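Local coordinates for protein glutathione S-transferase (Pseudomonas protegens, PDB 4IKH) that binds glutathione and, as a member of the glutathione transferase superfamily, probably conjugates it to electrophilic substrates, at residues A[13-18]-A[56-61]; A[137-142]-A[199-204]; A[173-178]-A[218-223]. All blocks are in the same frame, centred on the assembly; numbering follows the deposited sequence.

Contact 1 (A[13-18]-A[56-61]); sequences QKWPAQ and TQDQMT. With GSH (glutathione), chain B.
Two side chains from separate directions use one carboxylate oxygen, OD1 of Asp58, while Trp15 brings the rim of its indole to the same residue's backbone. From 13-18, Lys14 crosses the aspartate at about a right angle, and its NZ lies 3.1 Å from Asp58 OD1 in a salt bridge whose hydrogen bond is weak. From within 56-61, Thr56 OG1 donates to Asp58 OD1 at 2.6 Å, arriving 65° out of the carboxylate plane. Asp58 OD2 accepts from the backbone N of Ser53, so both carboxylate oxygens have partners. The lysine chain bends only at its end (chi4 -54°), a turn that places NZ; before it, Lys14 CG lies 3.9 Å above the face of its neighbour Trp15. The indole and the Asp58 carboxylate have steeply inclined planes. Trp15 CZ2 touches Asp58 CB at 3.9 Å, and Trp15 CH2 has Asp58 O at its edge, near the ring plane, at 3.8 Å. The same carbonyl accepts a hydrogen bond from Thr61 OG1 (3.0 Å), the N-cap hydroxyl, which reaches Phe64 N weakly. An alanine at Asp58 would probably leave the Lys14 ammonium without its mate and the Thr56 hydroxyl without this acceptor. In the type I turn Gln57-Met60, Gln59 points away from 13-18, and its NE2 donates to glutathione O32 at 2.9 Å, nearly straight at 171°, a bond that puts the turn in the glutathione pocket. In the thioredoxin-like N-terminal domain, the contact lays the segment leading into strand 23-27 beside the loop after strand 47-51; Trp15 meets His50 of that strand, Val52 just after it, and Phe64 of helix 62-65.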
# COMPACT_ATOMS: atom_id res chain seq x y z
N GLN A 13 -23.02 15.37 -9.45
CA GLN A 13 -23.37 16.36 -10.47
C GLN A 13 -22.86 15.90 -11.83
O GLN A 13 -23.39 16.30 -12.87
CB GLN A 13 -22.79 17.73 -10.10
CG GLN A 13 -23.19 18.85 -11.06
CD GLN A 13 -22.69 20.21 -10.61
OE1 GLN A 13 -22.47 20.44 -9.42
NE2 GLN A 13 -22.52 21.12 -11.57
N LYS A 14 -21.83 15.05 -11.82
CA LYS A 14 -21.30 14.48 -13.05
C LYS A 14 -21.76 13.03 -13.21
O LYS A 14 -21.98 12.56 -14.33
CB LYS A 14 -19.78 14.56 -13.08
CG LYS A 14 -19.17 14.24 -14.44
CD LYS A 14 -17.67 14.41 -14.45
CE LYS A 14 -17.17 14.82 -15.83
NZ LYS A 14 -17.61 13.91 -16.93
N TRP A 15 -21.89 12.32 -12.09
CA TRP A 15 -22.35 10.93 -12.11
C TRP A 15 -23.57 10.73 -11.22
O TRP A 15 -23.45 10.24 -10.09
CB TRP A 15 -21.21 9.99 -11.71
CG TRP A 15 -20.05 10.02 -12.67
CD1 TRP A 15 -19.98 9.42 -13.89
CD2 TRP A 15 -18.79 10.68 -12.48
NE1 TRP A 15 -18.76 9.67 -14.48
CE2 TRP A 15 -18.01 10.44 -13.63
CE3 TRP A 15 -18.24 11.46 -11.45
CZ2 TRP A 15 -16.71 10.95 -13.78
CZ3 TRP A 15 -16.96 11.96 -11.60
CH2 TRP A 15 -16.21 11.70 -12.75
N PRO A 16 -24.76 11.12 -11.72
CA PRO A 16 -26.00 11.02 -10.95
C PRO A 16 -26.41 9.56 -10.77
O PRO A 16 -26.26 8.77 -11.70
CB PRO A 16 -27.03 11.74 -11.83
CG PRO A 16 -26.22 12.51 -12.85
CD PRO A 16 -24.99 11.70 -13.05
N ALA A 17 -26.91 9.22 -9.58
CA ALA A 17 -27.24 7.83 -9.27
C ALA A 17 -28.63 7.41 -9.76
O ALA A 17 -29.64 7.90 -9.26
CB ALA A 17 -27.09 7.58 -7.78
N GLN A 18 -28.65 6.51 -10.73
CA GLN A 18 -29.89 5.87 -11.17
C GLN A 18 -30.39 5.03 -10.01
O GLN A 18 -31.60 4.88 -9.80
CB GLN A 18 -29.63 4.96 -12.38
CG GLN A 18 -28.72 5.56 -13.46
CD GLN A 18 -29.44 6.52 -14.39
OE1 GLN A 18 -30.34 6.12 -15.14
NE2 GLN A 18 -29.04 7.78 -14.36
N THR A 56 -11.10 12.19 -21.49
CA THR A 56 -11.72 13.49 -21.28
C THR A 56 -11.24 14.10 -19.96
O THR A 56 -11.75 15.13 -19.53
CB THR A 56 -13.25 13.37 -21.26
OG1 THR A 56 -13.68 12.81 -20.02
CG2 THR A 56 -13.72 12.47 -22.39
N GLN A 57 -10.26 13.44 -19.34
CA GLN A 57 -9.68 13.89 -18.07
C GLN A 57 -10.71 14.02 -16.95
O GLN A 57 -10.66 14.96 -16.16
CB GLN A 57 -8.92 15.21 -18.25
CG GLN A 57 -7.57 15.06 -18.93
CD GLN A 57 -6.45 15.72 -18.13
OE1 GLN A 57 -6.50 16.91 -17.84
NE2 GLN A 57 -5.44 14.93 -17.78
N ASP A 58 -11.64 13.06 -16.87
CA ASP A 58 -12.70 13.09 -15.87
C ASP A 58 -12.17 12.96 -14.44
O ASP A 58 -12.86 13.31 -13.48
CB ASP A 58 -13.72 11.98 -16.12
CG ASP A 58 -14.63 12.28 -17.29
OD1 ASP A 58 -14.66 13.44 -17.74
OD2 ASP A 58 -15.33 11.35 -17.75
N GLN A 59 -10.94 12.46 -14.29
CA GLN A 59 -10.37 12.25 -12.97
C GLN A 59 -9.74 13.53 -12.41
O GLN A 59 -9.25 13.54 -11.28
CB GLN A 59 -9.35 11.11 -12.99
CG GLN A 59 -7.95 11.50 -13.48
CD GLN A 59 -7.80 11.41 -14.98
OE1 GLN A 59 -8.77 11.58 -15.72
NE2 GLN A 59 -6.59 11.15 -15.44
N MSE A 60 -9.78 14.61 -13.20
CA MSE A 60 -9.20 15.88 -12.80
C MSE A 60 -10.27 16.91 -12.44
O MSE A 60 -9.97 17.97 -11.89
CB MSE A 60 -8.29 16.43 -13.91
CG MSE A 60 -7.15 15.49 -14.28
SE MSE A 60 -5.86 15.28 -12.82
CE MSE A 60 -4.84 13.79 -13.55
N THR A 61 -11.52 16.59 -12.76
CA THR A 61 -12.65 17.47 -12.46
C THR A 61 -12.83 17.62 -10.95
O THR A 61 -12.55 16.69 -10.20
CB THR A 61 -13.96 16.92 -13.08
OG1 THR A 61 -14.32 15.68 -12.45
CG2 THR A 61 -13.80 16.70 -14.58
N1 GSH B . -2.93 3.25 -4.85
CA1 GSH B . -4.03 3.56 -5.69
C1 GSH B . -5.11 2.52 -5.54
O11 GSH B . -4.80 1.32 -5.28
O12 GSH B . -6.34 2.82 -5.68
CB1 GSH B . -3.59 3.57 -7.12
CG1 GSH B . -4.78 3.98 -7.98
CD1 GSH B . -4.35 4.23 -9.41
OE1 GSH B . -3.18 4.19 -9.72
N2 GSH B . -5.36 4.51 -10.43
CA2 GSH B . -4.96 4.75 -11.78
C2 GSH B . -5.48 6.14 -12.11
O2 GSH B . -6.58 6.48 -11.67
CB2 GSH B . -5.58 3.75 -12.70
SG2 GSH B . -5.12 2.08 -12.30
N3 GSH B . -4.73 7.06 -12.94
CA3 GSH B . -5.29 8.36 -13.24
C3 GSH B . -4.22 9.40 -13.15
O31 GSH B . -3.16 9.16 -12.50
O32 GSH B . -4.38 10.50 -13.74

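Contact 2 (A[137-142]-A[199-204])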
# COMPACT_ATOMS: atom_id res chain seq x y z
N PHE A 137 4.99 2.02 -17.80
CA PHE A 137 5.45 3.30 -18.32
C PHE A 137 6.62 3.09 -19.28
O PHE A 137 6.63 3.62 -20.39
CB PHE A 137 5.85 4.26 -17.19
CG PHE A 137 6.38 5.59 -17.70
CD1 PHE A 137 5.52 6.56 -18.16
CD2 PHE A 137 7.75 5.84 -17.72
CE1 PHE A 137 6.00 7.79 -18.63
CE2 PHE A 137 8.24 7.06 -18.18
CZ PHE A 137 7.37 8.03 -18.64
N PHE A 138 7.61 2.30 -18.86
CA PHE A 138 8.82 2.13 -19.65
C PHE A 138 8.75 1.13 -20.81
O PHE A 138 9.70 1.03 -21.59
CB PHE A 138 10.01 1.82 -18.74
CG PHE A 138 10.44 2.99 -17.91
CD1 PHE A 138 11.04 4.10 -18.50
CD2 PHE A 138 10.22 3.01 -16.54
CE1 PHE A 138 11.42 5.20 -17.74
CE2 PHE A 138 10.60 4.10 -15.77
CZ PHE A 138 11.20 5.20 -16.37
N ASN A 139 7.64 0.41 -20.93
CA ASN A 139 7.50 -0.60 -21.99
C ASN A 139 6.30 -0.36 -22.90
O ASN A 139 6.27 -0.83 -24.04
CB ASN A 139 7.41 -2.00 -21.38
CG ASN A 139 7.59 -3.10 -22.41
OD1 ASN A 139 8.66 -3.24 -22.99
ND2 ASN A 139 6.54 -3.90 -22.63
N LYS A 140 5.31 0.38 -22.41
CA LYS A 140 4.05 0.54 -23.12
C LYS A 140 3.75 2.01 -23.42
O LYS A 140 3.12 2.33 -24.44
CB LYS A 140 2.92 -0.10 -22.30
CG LYS A 140 1.52 0.01 -22.89
CD LYS A 140 1.41 -0.74 -24.20
CE LYS A 140 -0.03 -0.76 -24.70
NZ LYS A 140 -0.18 -1.73 -25.84
N PHE A 141 4.21 2.90 -22.55
CA PHE A 141 3.87 4.31 -22.66
C PHE A 141 5.08 5.18 -23.02
O PHE A 141 6.05 4.69 -23.61
CB PHE A 141 3.21 4.79 -21.37
CG PHE A 141 1.99 3.99 -21.00
CD1 PHE A 141 0.99 3.75 -21.93
CD2 PHE A 141 1.86 3.46 -19.73
CE1 PHE A 141 -0.12 3.00 -21.59
CE2 PHE A 141 0.75 2.71 -19.38
CZ PHE A 141 -0.24 2.48 -20.32
N ALA A 142 5.02 6.46 -22.65
CA ALA A 142 6.02 7.44 -23.10
C ALA A 142 7.45 7.02 -22.81
O ALA A 142 8.37 7.38 -23.55
CB ALA A 142 5.73 8.80 -22.49
N TYR A 199 0.19 -4.61 -20.79
CA TYR A 199 1.55 -4.10 -20.74
C TYR A 199 2.52 -4.87 -21.64
O TYR A 199 3.64 -4.42 -21.88
CB TYR A 199 2.07 -4.10 -19.30
CG TYR A 199 1.53 -2.99 -18.44
CD1 TYR A 199 0.64 -2.05 -18.96
CD2 TYR A 199 1.92 -2.86 -17.11
CE1 TYR A 199 0.15 -1.02 -18.17
CE2 TYR A 199 1.43 -1.83 -16.32
CZ TYR A 199 0.55 -0.92 -16.85
OH TYR A 199 0.07 0.11 -16.07
N GLU A 200 2.09 -6.04 -22.11
CA GLU A 200 2.89 -6.86 -23.03
C GLU A 200 4.28 -7.23 -22.49
O GLU A 200 5.24 -7.37 -23.26
CB GLU A 200 3.02 -6.15 -24.39
CG GLU A 200 1.69 -5.91 -25.11
CD GLU A 200 1.85 -5.16 -26.42
OE1 GLU A 200 2.71 -4.25 -26.50
OE2 GLU A 200 1.12 -5.47 -27.38
N ALA A 201 4.38 -7.41 -21.18
CA ALA A 201 5.67 -7.65 -20.53
C ALA A 201 5.85 -9.10 -20.09
O ALA A 201 6.74 -9.40 -19.29
CB ALA A 201 5.83 -6.71 -19.34
N GLY A 202 5.00 -9.99 -20.59
CA GLY A 202 5.04 -11.38 -20.18
C GLY A 202 6.38 -12.03 -20.46
O GLY A 202 6.96 -12.69 -19.59
N GLU A 203 6.88 -11.84 -21.68
CA GLU A 203 8.17 -12.41 -22.06
C GLU A 203 9.28 -11.67 -21.32
O GLU A 203 10.20 -12.29 -20.79
CB GLU A 203 8.37 -12.29 -23.57
CG GLU A 203 7.12 -12.47 -24.40
CD GLU A 203 6.79 -13.91 -24.66
OE1 GLU A 203 7.45 -14.79 -24.06
OE2 GLU A 203 5.89 -14.18 -25.48
N LEU A 204 9.16 -10.34 -21.27
CA LEU A 204 10.10 -9.45 -20.60
C LEU A 204 10.46 -9.90 -19.18
O LEU A 204 11.64 -9.95 -18.82
CB LEU A 204 9.52 -8.03 -20.55
CG LEU A 204 10.44 -6.81 -20.47
CD1 LEU A 204 11.48 -6.84 -21.58
CD2 LEU A 204 9.63 -5.52 -20.57
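Tyr199 opens the second segment by setting CE1 4.0 Å from CE2 of Phe141. The two rings meet obliquely, their planes at 88° and their centroids 6.0 Å apart. The same tyrosine packs on Trp191 and touches a bound glutathione, so this aromatic meeting borders the ligand pocket. The Tyr199 carbonyl serves the helix end: Asn139 ND2 donates to Tyr199 O at 3.0 Å, approaching almost in line with the C=O bond (168°), and the acceptor lies in the amide plane. Asn139 CB points toward 199-204, and chi1 (-166°) puts CG anti to the backbone N. Glu200 follows, its chain extended beyond CG, and OE1 is 3.9 Å from Lys140 NZ, a long salt bridge between two obliquely crossing side chains. These partners belong to the all-helical C-terminal domain of the glutathione transferase fold: 137-142 takes in the last turn of the long helix 111-140 and the residues just after it, whereas the loop between helices 183-196 and 211-220 supplies 199-204. Ala201 is buried; its backbone is hydrogen-bonded to Leu195, and its CB comes within 4.4 Å of Asn139 ND2. From Gly202 on the backbone has helical torsions, and Leu204 meets Asn139 tip to tip, with CD2 3.5 Å from OD1, while Val156 of helix 150-170 lies against the leucine.

Contact 3 (A[173-178]-A[218-223]); sequences REWIMG and AKFVAR
Lys219 spans the indole of Trp175 to reach the backbone of Glu174, at a classic beta bulge in which Glu174 and Trp175 both face Gly178. The bulge is closed by Trp175 N to Gly178 O and by Gly178 N to Trp175 O, the latter also marking a type I turn. The tight part of the contact is the lysine over the ring. Its CE sits 3.8 Å above the Trp175 plane, offset toward the rim, a CH-pi contact with the six-membered ring. Lys219 NZ lies 4.5 Å from the centroid of the five-membered ring and only 14° off its normal, which meets the definition of a cation-pi pair. The bend at chi3 (62°) places CE over the indole face. Trp175 CH2 also approaches Phe220 N at 4.0 Å, and its neighbour CZ3 lies at the edge of the Phe220 ring. Phe220 packs also on Pro190 of helix 183-196, while its contact with Trp175 joins the bulge loop to helix 211-220 in the helical C-terminal domain.

The outer side is looser. The exposed carboxylate of Glu174 stops with OE1 4.7 Å from Lys219 NZ, where attraction is likely but no bond forms. Arg223 passes the ring obliquely, CD 4.0 Å from Trp175 CH2; the guanidinium is steeply inclined to the indole and is committed elsewhere, NE forming a salt bridge with Glu42. Against this loose side, the Lys219 ammonium is gripped by backbone: NZ donates to Glu174 O at 2.6 Å, with a C=O...N angle of 117°.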
# COMPACT_ATOMS: atom_id res chain seq x y z
N ARG A 173 -0.09 -24.07 -2.37
CA ARG A 173 -1.30 -23.40 -1.91
C ARG A 173 -2.32 -23.22 -3.02
O ARG A 173 -1.96 -23.00 -4.18
CB ARG A 173 -0.97 -22.02 -1.31
CG ARG A 173 0.05 -22.05 -0.19
CD ARG A 173 0.26 -20.65 0.39
NE ARG A 173 1.25 -20.68 1.47
CZ ARG A 173 1.05 -20.17 2.68
NH1 ARG A 173 -0.09 -19.57 2.98
NH2 ARG A 173 2.02 -20.25 3.59
N GLU A 174 -3.60 -23.30 -2.66
CA GLU A 174 -4.67 -22.98 -3.59
C GLU A 174 -4.71 -21.49 -3.95
O GLU A 174 -4.88 -21.13 -5.12
CB GLU A 174 -6.00 -23.39 -2.99
CG GLU A 174 -6.11 -24.88 -2.75
CD GLU A 174 -7.53 -25.30 -2.47
OE1 GLU A 174 -8.43 -24.81 -3.19
OE2 GLU A 174 -7.75 -26.09 -1.53
N TRP A 175 -4.58 -20.64 -2.93
CA TRP A 175 -4.58 -19.19 -3.11
C TRP A 175 -3.52 -18.59 -2.19
O TRP A 175 -2.86 -19.31 -1.44
CB TRP A 175 -5.94 -18.59 -2.73
CG TRP A 175 -7.11 -19.16 -3.50
CD1 TRP A 175 -7.98 -20.12 -3.08
CD2 TRP A 175 -7.53 -18.78 -4.81
NE1 TRP A 175 -8.92 -20.37 -4.06
CE2 TRP A 175 -8.66 -19.56 -5.13
CE3 TRP A 175 -7.06 -17.85 -5.75
CZ2 TRP A 175 -9.33 -19.44 -6.36
CZ3 TRP A 175 -7.71 -17.73 -6.96
CH2 TRP A 175 -8.84 -18.52 -7.25
N ILE A 176 -3.38 -17.26 -2.22
CA ILE A 176 -2.39 -16.58 -1.38
C ILE A 176 -2.48 -16.98 0.10
O ILE A 176 -1.45 -17.26 0.73
CB ILE A 176 -2.49 -15.04 -1.55
CG1 ILE A 176 -2.07 -14.65 -2.97
CG2 ILE A 176 -1.64 -14.34 -0.49
CD1 ILE A 176 -2.34 -13.19 -3.38
N MSE A 177 -3.69 -17.02 0.65
CA MSE A 177 -3.86 -17.44 2.04
C MSE A 177 -4.09 -18.95 2.19
O MSE A 177 -4.78 -19.42 3.12
CB MSE A 177 -5.00 -16.67 2.71
CG MSE A 177 -4.66 -15.18 2.94
SE MSE A 177 -2.99 -15.03 3.95
CE MSE A 177 -3.50 -16.14 5.48
N GLY A 178 -3.52 -19.73 1.27
CA GLY A 178 -3.67 -21.17 1.31
C GLY A 178 -5.00 -21.62 0.74
O GLY A 178 -5.27 -21.44 -0.46
N ALA A 218 -4.63 -18.40 -13.53
CA ALA A 218 -5.55 -19.14 -14.38
C ALA A 218 -6.84 -19.43 -13.62
O ALA A 218 -7.94 -19.30 -14.17
CB ALA A 218 -4.91 -20.45 -14.89
N LYS A 219 -6.71 -19.80 -12.35
CA LYS A 219 -7.88 -20.13 -11.53
C LYS A 219 -8.72 -18.89 -11.25
O LYS A 219 -9.95 -18.96 -11.18
CB LYS A 219 -7.45 -20.76 -10.21
CG LYS A 219 -7.81 -22.20 -10.06
CD LYS A 219 -6.95 -22.85 -9.00
CE LYS A 219 -7.15 -22.22 -7.65
NZ LYS A 219 -6.14 -22.77 -6.71
N PHE A 220 -8.04 -17.76 -11.09
CA PHE A 220 -8.67 -16.47 -10.81
C PHE A 220 -9.60 -16.01 -11.94
O PHE A 220 -10.76 -15.68 -11.69
CB PHE A 220 -7.58 -15.43 -10.57
CG PHE A 220 -8.09 -14.08 -10.18
CD1 PHE A 220 -8.64 -13.87 -8.92
CD2 PHE A 220 -7.98 -13.00 -11.04
CE1 PHE A 220 -9.10 -12.59 -8.55
CE2 PHE A 220 -8.43 -11.74 -10.68
CZ PHE A 220 -9.00 -11.54 -9.43
N VAL A 221 -9.09 -15.98 -13.16
CA VAL A 221 -9.86 -15.49 -14.30
C VAL A 221 -10.93 -16.47 -14.78
O VAL A 221 -11.69 -16.16 -15.69
CB VAL A 221 -8.95 -15.15 -15.50
CG1 VAL A 221 -7.78 -14.30 -15.04
CG2 VAL A 221 -8.46 -16.42 -16.19
N ALA A 222 -10.98 -17.66 -14.18
CA ALA A 222 -12.01 -18.63 -14.54
C ALA A 222 -13.19 -18.55 -13.57
O ALA A 222 -14.17 -19.30 -13.69
CB ALA A 222 -11.44 -20.05 -14.59
N ARG A 223 -13.09 -17.67 -12.58
CA ARG A 223 -14.21 -17.37 -11.70
C ARG A 223 -15.14 -16.41 -12.43
O ARG A 223 -14.71 -15.35 -12.89
CB ARG A 223 -13.73 -16.72 -10.39
CG ARG A 223 -12.76 -17.56 -9.58
CD ARG A 223 -12.34 -16.85 -8.30
NE ARG A 223 -13.47 -16.55 -7.43
CZ ARG A 223 -13.93 -17.37 -6.49
NH1 ARG A 223 -13.35 -18.55 -6.30
NH2 ARG A 223 -14.97 -17.02 -5.75

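From the N terminus, contact 1 closes first: residues 13-18 meet 56-61 around a loop that contains strand 23-27, helix 31-43 and strand 47-51, all in the thioredoxin-like part of the chain. It is complete before either of the others begins. Contact 2 then opens at the end of helix 111-140 and closes at 199-204. Contact 3 starts inside that span, at 173-178, and ends beyond it, at 218-223, so the two loops cross. Together they tie the end of helix 111-140, the connections around helix 183-196 and the end of helix 211-220 within the helical domain, the centres of contacts 2 and 3 being about 25 Å apart. Contacts 1 and 3 lie on opposite sides of the chain's centre.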